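Local coordinates for peptide methionine sulfoxide reductase MsrA (Treponema denticola ATCC 35405, PDB 5FA9), which reduces both the S- and R-sulfoxides of methionine back to methionine, using two reductase modules, MsrA and MsrB, fused in one chain, at the interface of chains A and B. Numbering follows the deposited sequence. Chains: chain A/B, Peptide methionine sulfoxide reductase MsrA.

Contact 1: the interface of chains A and B. Residues chain A 278; chain B 99, 128, 130.
A:Asp278 sits over B:Val99 and B:Lys128 and buries more surface than any other residue here, 49 Å² of the 92 Å² in the patch. Its two ends meet different chemistry: the backbone end lies on a methyl group, and the carboxylate faces two lysines. The apolar touch is made by one branch of the valine. B:Val99 CG2 ends 3.5 Å from A:Asp278 CA and a little farther, 4.1 Å, from A:Asp278 CB, so the methyl abuts the root of the aspartate side chain. CG2 lies opposite the backbone N of B:Val99 and is thereby directed across the boundary, while CG1 is turned away.

B:Lys128 gives up the next largest area, 21 Å². Its chain runs nearly straight as far as CE and crosses the aspartate side chain at about a right angle. The methylene, rather than the amino group, comes nearer to the acid: B:Lys128 CE is 3.8 Å from the carboxylate oxygen A:Asp278 OD2. A bend in the last torsion, chi4 61°, turns the amino group away from the carboxylate oxygen, leaving B:Lys128 NZ 4.5 Å from A:Asp278 OD2. B:Lys130 approaches from another side, and its NZ stops 4.3 Å from the same OD2. Neither spacing amounts to a salt bridge. Two amino groups near one carboxylate oxygen, both on the chain B side of it, may still favour its negative charge and probably add a weak, longer-range attraction between the chains.

A:Asp278 belongs to the short 3-10 helix 277-279 in the MsrB part of chain A. The partners come from the MsrA part of chain B: B:Lys128 ends strand 125-128, B:Lys130 follows in the loop, and B:Val99 comes just after strand 95-98. The patch centre is about 21 Å from B:Ser11, the predicted active-site position, whose residue is changed in this structure.

Contact 2: the interface of chains A and B. Residues chain A 132-134; chain B 273.
B:Asp273 lies against the backbone of A:Phe132, A:Ile133 and A:Leu134, with 72 Å² of its surface hidden by the short strand, out of 113 Å² for the patch.

A water carries a bonded link here. The backbone N of A:Phe132 is 3.0 Å from water 1, with a moderately bent 143° at the hydrogen, and water 1 is 2.7 Å from the main-chain O of B:Asp273. The water thus ties main chain to main chain.

Longer polar approaches involve the carboxylate. Its OD1 comes 3.3 Å from the carbonyl O of A:Phe132, a meeting of two acceptors that would probably be unfavourable taken alone. Some compensation is likely from the next amide along: A:Leu134 N turns its hydrogen towards the carboxylate, with B:Asp273 OD1 at 3.8 Å and OD2 at nearly the same distance. That is too long for a hydrogen bond, but the polarity is favourable.

Packing is light. B:Asp273 OD2 touches the first methylene of A:Leu134, CB, at 3.6 Å. On the neighbouring residue, A:Ile133 CG1 comes 3.7 Å from B:Asp273 O; this methylene branch stands opposite the carbonyl carbon of its own residue, chi1 -61°, and is the part of the isoleucine that meets the partner. The A:Phe132 ring points back into its own chain, so that residue joins in through its main chain.

Strand 132-134 belongs to the MsrA part of chain A, and B:Asp273 directly follows strand 267-272 in the MsrB part of chain B. The centre lies about 16 Å from A:Ser11.

Contact 1: the interface of chains A and B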
loop_
_atom_site.group_PDB
_atom_site.type_symbol
_atom_site.label_atom_id
_atom_site.label_comp_id
_atom_site.label_asym_id
_atom_site.label_seq_id
_atom_site.Cartn_x
_atom_site.Cartn_y
_atom_site.Cartn_z
ATOM N N ASP A 278 3.896 -5.978 12.228
ATOM C CA ASP A 278 4.275 -4.635 11.802
ATOM C C ASP A 278 5.520 -4.652 10.919
ATOM O O ASP A 278 5.788 -3.695 10.192
ATOM C CB ASP A 278 4.496 -3.726 13.016
ATOM C CG ASP A 278 5.461 -4.316 14.028
ATOM O OD1 ASP A 278 6.134 -5.318 13.712
ATOM O OD2 ASP A 278 5.545 -3.769 15.149
ATOM N N VAL B 99 -1.939 -1.760 11.733
ATOM C CA VAL B 99 -0.491 -1.844 11.632
ATOM C C VAL B 99 0.060 -0.425 11.519
ATOM O O VAL B 99 1.256 -0.183 11.682
ATOM C CB VAL B 99 -0.064 -2.695 10.418
ATOM C CG1 VAL B 99 -0.403 -1.977 9.124
ATOM C CG2 VAL B 99 1.415 -3.021 10.476
ATOM N N LYS B 128 -3.566 -3.272 18.402
ATOM C CA LYS B 128 -2.518 -3.304 17.397
ATOM C C LYS B 128 -2.307 -4.744 16.954
ATOM O O LYS B 128 -2.177 -5.644 17.787
ATOM C CB LYS B 128 -1.215 -2.717 17.940
ATOM C CG LYS B 128 -0.124 -2.558 16.891
ATOM C CD LYS B 128 1.240 -2.361 17.537
ATOM C CE LYS B 128 2.329 -2.187 16.490
ATOM N NZ LYS B 128 2.092 -0.997 15.625
ATOM N N LYS B 130 -0.513 -7.899 16.114
ATOM C CA LYS B 130 0.783 -8.328 16.609
ATOM C C LYS B 130 1.244 -9.571 15.850
ATOM O O LYS B 130 2.438 -9.786 15.661
ATOM C CB LYS B 130 0.715 -8.582 18.111
ATOM C CG LYS B 130 1.966 -8.126 18.828
ATOM C CD LYS B 130 1.986 -6.597 18.820
ATOM C CE LYS B 130 3.375 -6.025 19.053
ATOM N NZ LYS B 130 3.419 -4.548 18.814
#

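Contact 2: the interface of chains A and B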
loop_
_atom_site.group_PDB
_atom_site.type_symbol
_atom_site.label_atom_id
_atom_site.label_comp_id
_atom_site.label_asym_id
_atom_site.label_seq_id
_atom_site.Cartn_x
_atom_site.Cartn_y
_atom_site.Cartn_z
ATOM N N PHE A 132 1.075 13.866 -9.881
ATOM C CA PHE A 132 1.450 12.708 -10.673
ATOM C C PHE A 132 0.327 12.408 -11.650
ATOM O O PHE A 132 -0.724 11.895 -11.270
ATOM C CB PHE A 132 1.741 11.494 -9.788
ATOM C CG PHE A 132 2.100 10.255 -10.559
ATOM C CD1 PHE A 132 3.397 10.051 -11.000
ATOM C CD2 PHE A 132 1.142 9.297 -10.845
ATOM C CE1 PHE A 132 3.732 8.914 -11.713
ATOM C CE2 PHE A 132 1.469 8.158 -11.558
ATOM C CZ PHE A 132 2.767 7.966 -11.991
ATOM N N ILE A 133 0.557 12.739 -12.914
ATOM C CA ILE A 133 -0.456 12.551 -13.939
ATOM C C ILE A 133 -0.262 11.200 -14.605
ATOM O O ILE A 133 0.747 10.962 -15.267
ATOM C CB ILE A 133 -0.403 13.665 -14.999
ATOM C CG1 ILE A 133 -0.656 15.026 -14.349
ATOM C CG2 ILE A 133 -1.415 13.399 -16.101
ATOM C CD1 ILE A 133 -0.327 16.201 -15.242
ATOM N N LEU A 134 -1.235 10.315 -14.414
ATOM C CA LEU A 134 -1.173 8.969 -14.966
ATOM C C LEU A 134 -1.132 9.006 -16.489
ATOM O O LEU A 134 -1.966 9.649 -17.126
ATOM C CB LEU A 134 -2.369 8.143 -14.489
ATOM C CG LEU A 134 -2.299 6.633 -14.723
ATOM C CD1 LEU A 134 -1.107 6.033 -13.994
ATOM C CD2 LEU A 134 -3.592 5.964 -14.284
ATOM N N ASP B 273 -6.644 14.592 -13.363
ATOM C CA ASP B 273 -5.561 13.840 -12.740
ATOM C C ASP B 273 -4.455 14.762 -12.233
ATOM O O ASP B 273 -3.346 14.312 -11.943
ATOM C CB ASP B 273 -4.988 12.825 -13.734
ATOM C CG ASP B 273 -4.625 11.507 -13.078
ATOM O OD1 ASP B 273 -3.961 11.526 -12.021
ATOM O OD2 ASP B 273 -5.007 10.448 -13.622
HETATM O O HOH W 1 -1.641 15.026 -9.913
#

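Contact 1 and contact 2 have centres about 32 Å apart and share no residue, yet they draw on neighbouring stretches with the chains exchanged: contact 1 uses the end of strand 125-128 and the loop after it, besides B:Val99, and contact 2 uses strand 132-134; the MsrB residues of both lie between strands 267-272 and 283-286. Two-fold symmetry puts a twin of each contact on the other side of the pair, and both pair the MsrA part of one chain with the MsrB part of the other. Such reciprocal pairing would suit a dimer, although the deposited assembly alone does not show that it forms in solution.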